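Local coordinates for protein galactose mutarotase related enzyme (Lactobacillus casei, PDB 3Q1N) that probably binds carbohydrate and acts as an isomerase of the galactose mutarotase (aldose 1-epimerase) family, at residues A[5-14]-A[115-123]. Numbering follows the deposited sequence.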
loop_
_atom_site.group_PDB
_atom_site.type_symbol
_atom_site.label_atom_id
_atom_site.label_comp_id
_atom_site.label_asym_id
_atom_site.label_seq_id
_atom_site.Cartn_x
_atom_site.Cartn_y
_atom_site.Cartn_z
ATOM N N ILE A 5 17.310 10.094 2.991
ATOM C CA ILE A 5 18.355 9.307 2.346
ATOM C C ILE A 5 18.483 9.839 0.950
ATOM O O ILE A 5 17.567 10.480 0.423
ATOM C CB ILE A 5 18.076 7.781 2.369
ATOM C CG1 ILE A 5 16.670 7.453 1.821
ATOM C CG2 ILE A 5 18.254 7.202 3.835
ATOM C CD1 ILE A 5 16.401 5.917 1.635
ATOM N N GLU A 6 19.622 9.592 0.336
ATOM C CA GLU A 6 19.854 10.117 -1.009
ATOM C C GLU A 6 21.030 9.487 -1.672
ATOM O O GLU A 6 21.919 8.947 -1.014
ATOM C CB GLU A 6 20.064 11.632 -0.963
ATOM C CG GLU A 6 21.304 12.127 -0.257
ATOM C CD GLU A 6 21.230 13.650 -0.099
ATOM O OE1 GLU A 6 21.423 14.378 -1.094
ATOM O OE2 GLU A 6 20.918 14.112 1.028
ATOM N N ASN A 7 20.999 9.513 -2.995
ATOM C CA ASN A 7 22.173 9.158 -3.787
ATOM C C ASN A 7 22.326 10.222 -4.869
ATOM O O ASN A 7 21.769 11.329 -4.760
ATOM C CB ASN A 7 22.077 7.702 -4.284
ATOM C CG ASN A 7 20.911 7.471 -5.219
ATOM O OD1 ASN A 7 20.253 8.418 -5.668
ATOM N ND2 ASN A 7 20.663 6.197 -5.540
ATOM N N SER A 8 23.112 9.966 -5.905
ATOM C CA SER A 8 23.351 11.003 -6.904
ATOM C C SER A 8 22.079 11.389 -7.691
ATOM O O SER A 8 21.967 12.514 -8.156
ATOM C CB SER A 8 24.425 10.563 -7.894
ATOM O OG SER A 8 23.944 9.647 -8.830
ATOM N N LYS A 9 21.180 10.427 -7.863
ATOM C CA LYS A 9 19.957 10.632 -8.677
ATOM C C LYS A 9 18.703 11.049 -7.885
ATOM O O LYS A 9 17.808 11.736 -8.440
ATOM C CB LYS A 9 19.627 9.349 -9.439
ATOM C CG LYS A 9 20.624 8.995 -10.582
ATOM C CD LYS A 9 20.263 7.651 -11.292
ATOM C CE LYS A 9 18.995 7.782 -12.178
ATOM N NZ LYS A 9 18.524 6.438 -12.779
ATOM N N PHE A 10 18.602 10.618 -6.629
ATOM C CA PHE A 10 17.306 10.624 -5.908
ATOM C C PHE A 10 17.478 11.087 -4.459
ATOM O O PHE A 10 18.541 10.881 -3.871
ATOM C CB PHE A 10 16.681 9.210 -5.915
ATOM C CG PHE A 10 16.425 8.648 -7.281
ATOM C CD1 PHE A 10 15.621 9.299 -8.188
ATOM C CD2 PHE A 10 16.997 7.445 -7.654
ATOM C CE1 PHE A 10 15.402 8.770 -9.453
ATOM C CE2 PHE A 10 16.772 6.891 -8.866
ATOM C CZ PHE A 10 15.981 7.569 -9.796
ATOM N N LYS A 11 16.436 11.695 -3.895
ATOM C CA LYS A 11 16.340 11.943 -2.468
ATOM C C LYS A 11 14.967 11.492 -1.958
ATOM O O LYS A 11 13.959 11.716 -2.638
ATOM C CB LYS A 11 16.572 13.425 -2.174
ATOM C CG LYS A 11 16.649 13.782 -0.674
ATOM C CD LYS A 11 17.241 15.158 -0.460
ATOM C CE LYS A 11 17.397 15.506 1.023
ATOM N NZ LYS A 11 17.977 16.891 1.176
ATOM N N ALA A 12 14.942 10.891 -0.777
ATOM C CA ALA A 12 13.678 10.440 -0.154
ATOM C C ALA A 12 13.623 11.011 1.269
ATOM O O ALA A 12 14.659 11.105 1.972
ATOM C CB ALA A 12 13.588 8.921 -0.118
ATOM N N GLY A 13 12.418 11.380 1.696
ATOM C CA GLY A 13 12.168 11.805 3.069
ATOM C C GLY A 13 11.147 10.862 3.658
ATOM O O GLY A 13 10.142 10.533 2.993
ATOM N N ILE A 14 11.467 10.356 4.853
ATOM C CA ILE A 14 10.640 9.355 5.528
ATOM C C ILE A 14 10.416 9.801 6.961
ATOM O O ILE A 14 11.369 10.107 7.687
ATOM C CB ILE A 14 11.265 7.925 5.563
ATOM C CG1 ILE A 14 11.706 7.450 4.170
ATOM C CG2 ILE A 14 10.285 6.923 6.171
ATOM C CD1 ILE A 14 13.214 7.574 3.954
ATOM N N TYR A 115 14.597 0.991 3.857
ATOM C CA TYR A 115 14.503 1.752 2.614
ATOM C C TYR A 115 15.900 1.901 2.058
ATOM O O TYR A 115 16.809 2.223 2.805
ATOM C CB TYR A 115 13.922 3.128 2.852
ATOM C CG TYR A 115 12.491 3.141 3.337
ATOM C CD1 TYR A 115 11.444 3.081 2.432
ATOM C CD2 TYR A 115 12.202 3.218 4.690
ATOM C CE1 TYR A 115 10.129 3.130 2.853
ATOM C CE2 TYR A 115 10.868 3.230 5.124
ATOM C CZ TYR A 115 9.856 3.178 4.192
ATOM O OH TYR A 115 8.529 3.175 4.570
HETATM N N MSE A 116 16.066 1.724 0.751
HETATM C CA MSE A 116 17.348 1.983 0.129
HETATM C C MSE A 116 17.153 2.548 -1.279
HETATM O O MSE A 116 16.382 1.994 -2.081
HETATM C CB MSE A 116 18.175 0.689 0.080
HETATM C CG MSE A 116 19.590 0.923 -0.396
HETATM SE SE MSE A 116 20.599 -0.712 -0.598
HETATM C CE MSE A 116 19.312 -2.119 -0.340
ATOM N N LEU A 117 17.838 3.662 -1.552
ATOM C CA LEU A 117 17.868 4.245 -2.888
ATOM C C LEU A 117 19.019 3.630 -3.682
ATOM O O LEU A 117 20.123 3.395 -3.145
ATOM C CB LEU A 117 18.042 5.755 -2.854
ATOM C CG LEU A 117 16.830 6.535 -2.376
ATOM C CD1 LEU A 117 17.230 7.993 -2.023
ATOM C CD2 LEU A 117 15.611 6.375 -3.410
ATOM N N THR A 118 18.720 3.332 -4.937
ATOM C CA THR A 118 19.654 2.754 -5.910
ATOM C C THR A 118 19.557 3.546 -7.193
ATOM O O THR A 118 18.743 4.472 -7.320
ATOM C CB THR A 118 19.266 1.270 -6.251
ATOM O OG1 THR A 118 18.025 1.262 -6.980
ATOM C CG2 THR A 118 19.181 0.413 -4.965
ATOM N N ASP A 119 20.350 3.197 -8.206
ATOM C CA ASP A 119 20.180 3.854 -9.506
ATOM C C ASP A 119 18.771 3.704 -10.094
ATOM O O ASP A 119 18.311 4.518 -10.879
ATOM C CB ASP A 119 21.164 3.285 -10.531
ATOM C CG ASP A 119 22.549 3.839 -10.375
ATOM O OD1 ASP A 119 22.725 4.818 -9.630
ATOM O OD2 ASP A 119 23.473 3.265 -11.025
ATOM N N GLY A 120 18.103 2.610 -9.765
ATOM C CA GLY A 120 16.797 2.314 -10.326
ATOM C C GLY A 120 15.645 3.027 -9.646
ATOM O O GLY A 120 14.579 3.185 -10.258
ATOM N N GLY A 121 15.845 3.412 -8.386
ATOM C CA GLY A 121 14.781 3.961 -7.557
ATOM C C GLY A 121 14.874 3.547 -6.105
ATOM O O GLY A 121 15.976 3.517 -5.523
ATOM N N LEU A 122 13.715 3.207 -5.510
ATOM C CA LEU A 122 13.637 2.989 -4.068
ATOM C C LEU A 122 13.283 1.543 -3.814
ATOM O O LEU A 122 12.246 1.081 -4.312
ATOM C CB LEU A 122 12.530 3.848 -3.461
ATOM C CG LEU A 122 12.292 3.700 -1.960
ATOM C CD1 LEU A 122 13.484 4.288 -1.158
ATOM C CD2 LEU A 122 10.936 4.320 -1.582
ATOM N N SER A 123 14.133 0.822 -3.099
ATOM C CA SER A 123 13.841 -0.563 -2.678
ATOM C C SER A 123 13.275 -0.480 -1.243
ATOM O O SER A 123 13.708 0.372 -0.464
ATOM C CB SER A 123 15.134 -1.380 -2.718
ATOM O OG SER A 123 15.687 -1.463 -4.036
HETATM O O HOH W 1 22.506 7.465 -8.104
#
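L117 drives its isobutyl group into the face of the 5-14 hairpin; this is the tight, apolar part of the contact. CD1 lies 3.5 Å from the CA of E6 and also meets CG1 of I5 and CB of A12; CD2 lies against CB of F10. Farther from the turns, CD1 of I5 comes to CB of Y115 (3.9 Å), the two side chains crossing at about a right angle. The F10 ring turns its edge to the opposing turn, with CD2 3.5 Å from the carbonyl O of T118, and takes CB of K9 over one face. Toward the turns the contact becomes polar and opens to solvent. ND2 of N7 donates to O of T118 (3.1 Å), which lies in the amide plane, yet the donor stands above the carbonyl plane, on the face opposite N of G121. With CG placed between the backbone N and the carbonyl carbon (chi1 63°), the amide of N7 also turns OD1 back to accept from the backbone N of F10 (2.9 Å), an Asx motif. Replacing N7 by a leucine would probably leave O of T118 without its cross-hairpin donor and N of F10 without its side-chain acceptor, so that the 5-14 turn is less firmly held. Outermost, the bent K9 chain brings NZ to O of D119 (2.7 Å), and a water joins OG of S8 to OD1 of D119. The hairpins belong to two stacked antiparallel sheets of the beta-sandwich expected for this family; strand 20-26 flanks the contact through L24, against A12 and L117, and strands 90-96 and 284-293 close it through V91, beside I5, and L293, beside F10.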